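PDB 5I0D: Lmo2446 protein from Listeria monocytogenes serovar 1/2a, which is a multidomain protein of glycoside hydrolase family 31, with a TIM-barrel domain and a C-terminal family 6 carbohydrate-binding module. Local coordinates for residues I705-K710 / Y838-D843; P940-F945 / N1055-V1060. All coordinates share one frame; numbering follows the deposited sequence. Where two conformers were deposited one is given.

Contact 1 (I705-K710 / Y838-D843)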
# COMPACT_ATOMS: atom_id res chain seq x y z
N ILE A 705 14.37 3.98 -6.58
CA ILE A 705 13.48 3.37 -5.60
C ILE A 705 13.69 3.99 -4.22
O ILE A 705 12.74 4.38 -3.53
CB ILE A 705 13.65 1.83 -5.60
CG1 ILE A 705 13.13 1.26 -6.93
CG2 ILE A 705 12.93 1.19 -4.41
CD1 ILE A 705 13.42 -0.21 -7.16
N TYR A 706 14.96 4.14 -3.83
CA TYR A 706 15.24 4.65 -2.50
C TYR A 706 14.95 6.14 -2.39
O TYR A 706 14.54 6.59 -1.31
CB TYR A 706 16.67 4.31 -2.08
CG TYR A 706 16.88 4.40 -0.59
CD1 TYR A 706 16.02 3.74 0.31
CD2 TYR A 706 17.94 5.11 -0.06
CE1 TYR A 706 16.21 3.82 1.68
CE2 TYR A 706 18.14 5.17 1.30
CZ TYR A 706 17.27 4.54 2.17
OH TYR A 706 17.51 4.63 3.54
N THR A 707 15.13 6.90 -3.48
CA THR A 707 14.69 8.32 -3.48
C THR A 707 13.16 8.38 -3.28
O THR A 707 12.65 9.21 -2.52
CB THR A 707 15.15 9.04 -4.78
OG1 THR A 707 16.57 9.11 -4.79
CG2 THR A 707 14.61 10.47 -4.87
N ALA A 708 12.44 7.48 -3.94
CA ALA A 708 10.97 7.40 -3.75
C ALA A 708 10.62 7.02 -2.31
O ALA A 708 9.68 7.59 -1.74
CB ALA A 708 10.35 6.46 -4.75
N ALA A 709 11.38 6.10 -1.70
CA ALA A 709 11.17 5.77 -0.28
C ALA A 709 11.32 7.00 0.62
O ALA A 709 10.52 7.20 1.55
CB ALA A 709 12.12 4.67 0.18
N LYS A 710 12.33 7.82 0.35
CA LYS A 710 12.50 9.06 1.12
C LYS A 710 11.36 10.05 0.86
O LYS A 710 10.93 10.76 1.77
CB LYS A 710 13.85 9.73 0.84
CG LYS A 710 14.08 10.96 1.70
CD LYS A 710 15.53 11.41 1.71
CE LYS A 710 15.79 12.44 2.80
NZ LYS A 710 15.17 13.73 2.44
N TYR A 838 14.61 17.12 -10.78
CA TYR A 838 14.53 15.98 -9.89
C TYR A 838 15.51 16.17 -8.76
O TYR A 838 16.64 16.61 -9.00
CB TYR A 838 14.93 14.75 -10.66
CG TYR A 838 14.91 13.45 -9.91
CD1 TYR A 838 13.72 12.84 -9.57
CD2 TYR A 838 16.09 12.80 -9.59
CE1 TYR A 838 13.70 11.62 -8.90
CE2 TYR A 838 16.09 11.59 -8.93
CZ TYR A 838 14.90 11.00 -8.59
OH TYR A 838 14.91 9.79 -7.96
N SER A 839 15.09 15.81 -7.55
CA SER A 839 15.94 15.86 -6.37
C SER A 839 16.35 14.43 -6.00
O SER A 839 15.54 13.68 -5.46
CB SER A 839 15.19 16.53 -5.22
OG SER A 839 16.04 16.82 -4.13
N PHE A 840 17.59 14.06 -6.31
CA PHE A 840 18.11 12.72 -6.05
C PHE A 840 18.61 12.59 -4.61
O PHE A 840 19.38 13.41 -4.15
CB PHE A 840 19.26 12.44 -7.04
CG PHE A 840 20.01 11.17 -6.78
CD1 PHE A 840 19.33 9.98 -6.56
CD2 PHE A 840 21.39 11.17 -6.75
CE1 PHE A 840 20.02 8.80 -6.31
CE2 PHE A 840 22.09 10.00 -6.50
CZ PHE A 840 21.40 8.81 -6.29
N TYR A 841 18.19 11.55 -3.90
CA TYR A 841 18.70 11.25 -2.55
C TYR A 841 19.99 10.43 -2.64
O TYR A 841 19.96 9.23 -2.82
CB TYR A 841 17.64 10.52 -1.73
CG TYR A 841 18.00 10.16 -0.30
CD1 TYR A 841 18.64 11.07 0.56
CD2 TYR A 841 17.68 8.90 0.23
CE1 TYR A 841 18.95 10.74 1.86
CE2 TYR A 841 18.00 8.58 1.54
CZ TYR A 841 18.64 9.50 2.34
OH TYR A 841 18.91 9.17 3.64
N ASP A 842 21.12 11.11 -2.50
CA ASP A 842 22.41 10.46 -2.67
C ASP A 842 22.83 9.89 -1.31
O ASP A 842 23.69 10.45 -0.61
CB ASP A 842 23.40 11.48 -3.24
CG ASP A 842 24.75 10.88 -3.60
OD1 ASP A 842 24.97 9.66 -3.40
OD2 ASP A 842 25.60 11.68 -4.05
N ASP A 843 22.22 8.77 -0.95
CA ASP A 843 22.45 8.14 0.35
C ASP A 843 23.87 7.59 0.51
O ASP A 843 24.40 7.59 1.63
CB ASP A 843 21.45 7.02 0.61
CG ASP A 843 21.67 5.85 -0.28
OD1 ASP A 843 21.65 6.06 -1.51
OD2 ASP A 843 21.87 4.73 0.23
O HOH W 1 18.94 6.70 4.59

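Contact 2 (P940-F945 / N1055-V1060). With CA (calcium ion), chain S; GLC (alpha-D-glucopyranose), chain D; GLC (alpha-D-glucopyranose), chain C.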
# COMPACT_ATOMS: atom_id res chain seq x y z
N PRO A 940 14.10 8.96 -32.51
CA PRO A 940 13.33 8.43 -33.61
C PRO A 940 12.12 7.62 -33.17
O PRO A 940 12.13 7.02 -32.10
CB PRO A 940 14.32 7.52 -34.34
CG PRO A 940 15.66 7.92 -33.87
CD PRO A 940 15.46 8.38 -32.48
N TYR A 941 11.12 7.64 -34.04
CA TYR A 941 10.01 6.73 -33.98
C TYR A 941 10.37 5.53 -34.86
O TYR A 941 10.38 5.64 -36.08
CB TYR A 941 8.74 7.41 -34.50
CG TYR A 941 8.21 8.44 -33.55
CD1 TYR A 941 8.69 9.75 -33.54
CD2 TYR A 941 7.21 8.10 -32.63
CE1 TYR A 941 8.20 10.70 -32.64
CE2 TYR A 941 6.71 9.03 -31.75
CZ TYR A 941 7.21 10.31 -31.74
OH TYR A 941 6.64 11.19 -30.86
N GLU A 942 10.71 4.41 -34.22
CA GLU A 942 11.15 3.23 -34.98
C GLU A 942 10.00 2.60 -35.77
O GLU A 942 8.93 2.35 -35.22
CB GLU A 942 11.77 2.19 -34.05
CG GLU A 942 13.01 2.65 -33.31
CD GLU A 942 14.14 3.08 -34.23
OE1 GLU A 942 14.15 2.61 -35.39
OE2 GLU A 942 15.00 3.88 -33.81
N ALA A 943 10.22 2.36 -37.06
CA ALA A 943 9.20 1.73 -37.91
C ALA A 943 8.79 0.37 -37.37
O ALA A 943 7.61 -0.01 -37.40
CB ALA A 943 9.73 1.57 -39.34
N GLU A 944 9.78 -0.35 -36.87
CA GLU A 944 9.60 -1.66 -36.25
C GLU A 944 8.67 -1.64 -35.01
O GLU A 944 8.09 -2.66 -34.66
CB GLU A 944 10.97 -2.33 -35.96
CG GLU A 944 11.99 -1.59 -35.05
CD GLU A 944 13.03 -0.65 -35.73
OE1 GLU A 944 12.65 -0.09 -36.76
OE2 GLU A 944 14.10 -0.55 -35.07
N PHE A 945 8.52 -0.48 -34.36
CA PHE A 945 7.57 -0.33 -33.23
C PHE A 945 6.23 0.28 -33.64
O PHE A 945 5.37 0.54 -32.78
CB PHE A 945 8.18 0.54 -32.13
CG PHE A 945 9.48 0.04 -31.56
CD1 PHE A 945 9.83 -1.31 -31.56
CD2 PHE A 945 10.37 0.95 -30.99
CE1 PHE A 945 11.06 -1.72 -31.02
CE2 PHE A 945 11.58 0.54 -30.44
CZ PHE A 945 11.92 -0.79 -30.45
N ASN A 1055 13.61 -0.81 -47.33
CA ASN A 1055 13.67 -1.14 -45.92
C ASN A 1055 13.49 0.15 -45.18
O ASN A 1055 14.19 1.12 -45.47
CB ASN A 1055 15.01 -1.79 -45.60
CG ASN A 1055 15.13 -3.17 -46.21
OD1 ASN A 1055 14.12 -3.80 -46.56
ND2 ASN A 1055 16.35 -3.66 -46.34
N PHE A 1056 12.57 0.17 -44.22
CA PHE A 1056 12.11 1.42 -43.56
C PHE A 1056 12.59 1.37 -42.11
O PHE A 1056 12.14 0.55 -41.33
CB PHE A 1056 10.59 1.47 -43.67
CG PHE A 1056 9.92 2.72 -43.12
CD1 PHE A 1056 10.62 3.88 -42.76
CD2 PHE A 1056 8.53 2.74 -43.04
CE1 PHE A 1056 9.93 4.99 -42.27
CE2 PHE A 1056 7.84 3.87 -42.58
CZ PHE A 1056 8.55 4.99 -42.19
N ASP A 1057 13.52 2.26 -41.76
CA ASP A 1057 14.20 2.18 -40.48
C ASP A 1057 13.45 2.90 -39.34
O ASP A 1057 13.28 2.31 -38.23
CB ASP A 1057 15.62 2.74 -40.59
CG ASP A 1057 16.38 2.66 -39.29
OD1 ASP A 1057 15.96 1.86 -38.42
OD2 ASP A 1057 17.36 3.41 -39.14
N HIS A 1058 13.11 4.16 -39.63
CA HIS A 1058 12.50 5.08 -38.65
C HIS A 1058 12.03 6.38 -39.29
O HIS A 1058 12.40 6.69 -40.43
CB HIS A 1058 13.46 5.40 -37.46
CG HIS A 1058 14.65 6.26 -37.79
ND1 HIS A 1058 15.92 5.94 -37.39
CD2 HIS A 1058 14.75 7.47 -38.40
CE1 HIS A 1058 16.77 6.87 -37.77
NE2 HIS A 1058 16.09 7.82 -38.39
N VAL A 1059 11.27 7.15 -38.51
CA VAL A 1059 11.08 8.57 -38.78
C VAL A 1059 11.57 9.40 -37.61
O VAL A 1059 11.52 8.95 -36.46
CB VAL A 1059 9.62 8.95 -39.16
CG1 VAL A 1059 9.16 8.14 -40.36
CG2 VAL A 1059 8.64 8.77 -38.03
N VAL A 1060 11.99 10.62 -37.91
CA VAL A 1060 12.40 11.60 -36.91
C VAL A 1060 11.62 12.86 -37.23
O VAL A 1060 11.50 13.24 -38.40
CB VAL A 1060 13.92 11.87 -36.97
CG1 VAL A 1060 14.31 13.11 -36.17
CG2 VAL A 1060 14.70 10.66 -36.50
CA CA S . 14.59 0.87 -36.83
C1 GLC D . 16.63 -7.58 -50.74
C2 GLC D . 17.16 -6.96 -49.45
C3 GLC D . 16.07 -6.88 -48.39
C4 GLC D . 14.87 -6.11 -48.94
C5 GLC D . 14.44 -6.73 -50.27
C6 GLC D . 13.31 -5.97 -50.93
O2 GLC D . 18.28 -7.71 -48.95
O3 GLC D . 16.62 -6.24 -47.24
O4 GLC D . 13.80 -6.17 -48.00
O5 GLC D . 15.53 -6.78 -51.19
O6 GLC D . 12.87 -6.77 -52.04
C1 GLC C . 8.83 -5.23 -32.50
C2 GLC C . 10.33 -5.37 -32.80
C3 GLC C . 11.03 -6.20 -31.73
C4 GLC C . 10.70 -5.68 -30.33
C5 GLC C . 9.20 -5.53 -30.14
C6 GLC C . 8.88 -4.88 -28.81
O1 GLC C . 8.15 -6.48 -32.64
O2 GLC C . 10.54 -5.98 -34.08
O3 GLC C . 12.45 -6.12 -31.93
O4 GLC C . 11.23 -6.57 -29.35
O5 GLC C . 8.64 -4.71 -31.18
O6 GLC C . 7.46 -4.90 -28.69

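Contact 1 (I705-K710 / Y838-D843)
With CG trans to the backbone N on both residues (chi1 -176° in Lys710, -179° in Tyr841), the lysine chain runs out across the tyrosine ring. The contact is a helix-on-sheet packing: the 705-710 segment of helix 702-715, which follows the barrel strands in the chain, runs nearly at right angles to strand residues 838-842, part of an outermost strand of an antiparallel sheet. Lys710 CD sits over the centre of the Tyr841 ring, 3.3 Å from the centroid, in a CH-pi contact. Asp843 CB leans on the opposite face towards the rim, so that the ring is sandwiched. The ammonium group is too far off for more than a weak cation-pi attraction and instead forms a salt bridge with Asp714. At the edge of the same ring, CE2 of Tyr841 meets CE2 of Tyr706 at 3.4 Å. Tyr706 in turn brushes Asp843, whose carboxylate is paired with Lys362.

Thr707, next to Tyr706 on the helix, links its side chain to the strand backbone: OG1 accepts a hydrogen bond from Tyr841 N (3.1 Å, 157° at the hydrogen) and is also bonded to Pro703 O in the preceding helical turn, so two partners fix its rotation. The methyl branch points the other way along the strand, where CG2 lies 3.2 Å from Tyr838 OH and 3.4 Å from Ser839 O. Beyond the rings, one water bridges the two phenols: it donates to Tyr706 OH, which is also bonded to Leu360 O, and lies at the edge of the Tyr841 ring, 2.6 Å from Tyr841 OH.

Contact 2 (P940-F945 / N1055-V1060)
Asp1057 O is gripped twice: it binds the calcium ion at 2.4 Å and accepts the amide of Ala943, whose N stands 3.3 Å away and well above the carbonyl plane. Asp1057 OD1 joins the metal too, so one residue chelates through backbone and side chain, while its OD2 forms a salt bridge with Arg994. From the other segment Glu942 gives OE1, its OE2 being hydrogen-bonded to Asn916, and Glu944 is bidentate, OE1 at 2.2 Å and OE2 at 2.3 Å; Thr961 and Gly964 complete the site. The Glu944 chain, bent at chi2 (-92°), turns its carboxylate back to the ion. The cation probably offsets repulsion among these acidic oxygens.

Beside the metal the strands pair antiparallel, Tyr941 N reaching Val1059 O at 2.8 Å and Val1059 N returning to Tyr941 O. Pro940 CB rests on a face of the His1058 ring, and Ala943 CB on a face of Phe1056. At the far end Asn1055 ND2 donates to O3 of one alpha-D-glucopyranose at 2.7 Å while its OD1 accepts from O4. O5 of a second alpha-D-glucopyranose lies at the edge of the Phe945 ring. Asp1057 forms with His1058 a classic beta bulge opposite Arg994, at the calcium site of a family 6 carbohydrate-binding module.

In the fold
From the N terminus the chain passes through beta-rich domains and the parallel strands of the TIM barrel before it reaches helix 702-715. Contact 1 closes the 127-residue excursion that follows, bringing strand 835-842 back against that helix and joining the barrel region to a later antiparallel sheet. The chain then supplies the remaining strands of that sheet and three of a neighbouring mixed sheet before contact 2 opens at residues 940-945. Its closing segment, 1055-1060, lies near the C terminus, so a helix-free loop of 109 residues is tied at its two ends within the carbohydrate-binding module. Contacts 1 and 2 lie in series, neither nested nor crossed, their centres about 35 Å apart.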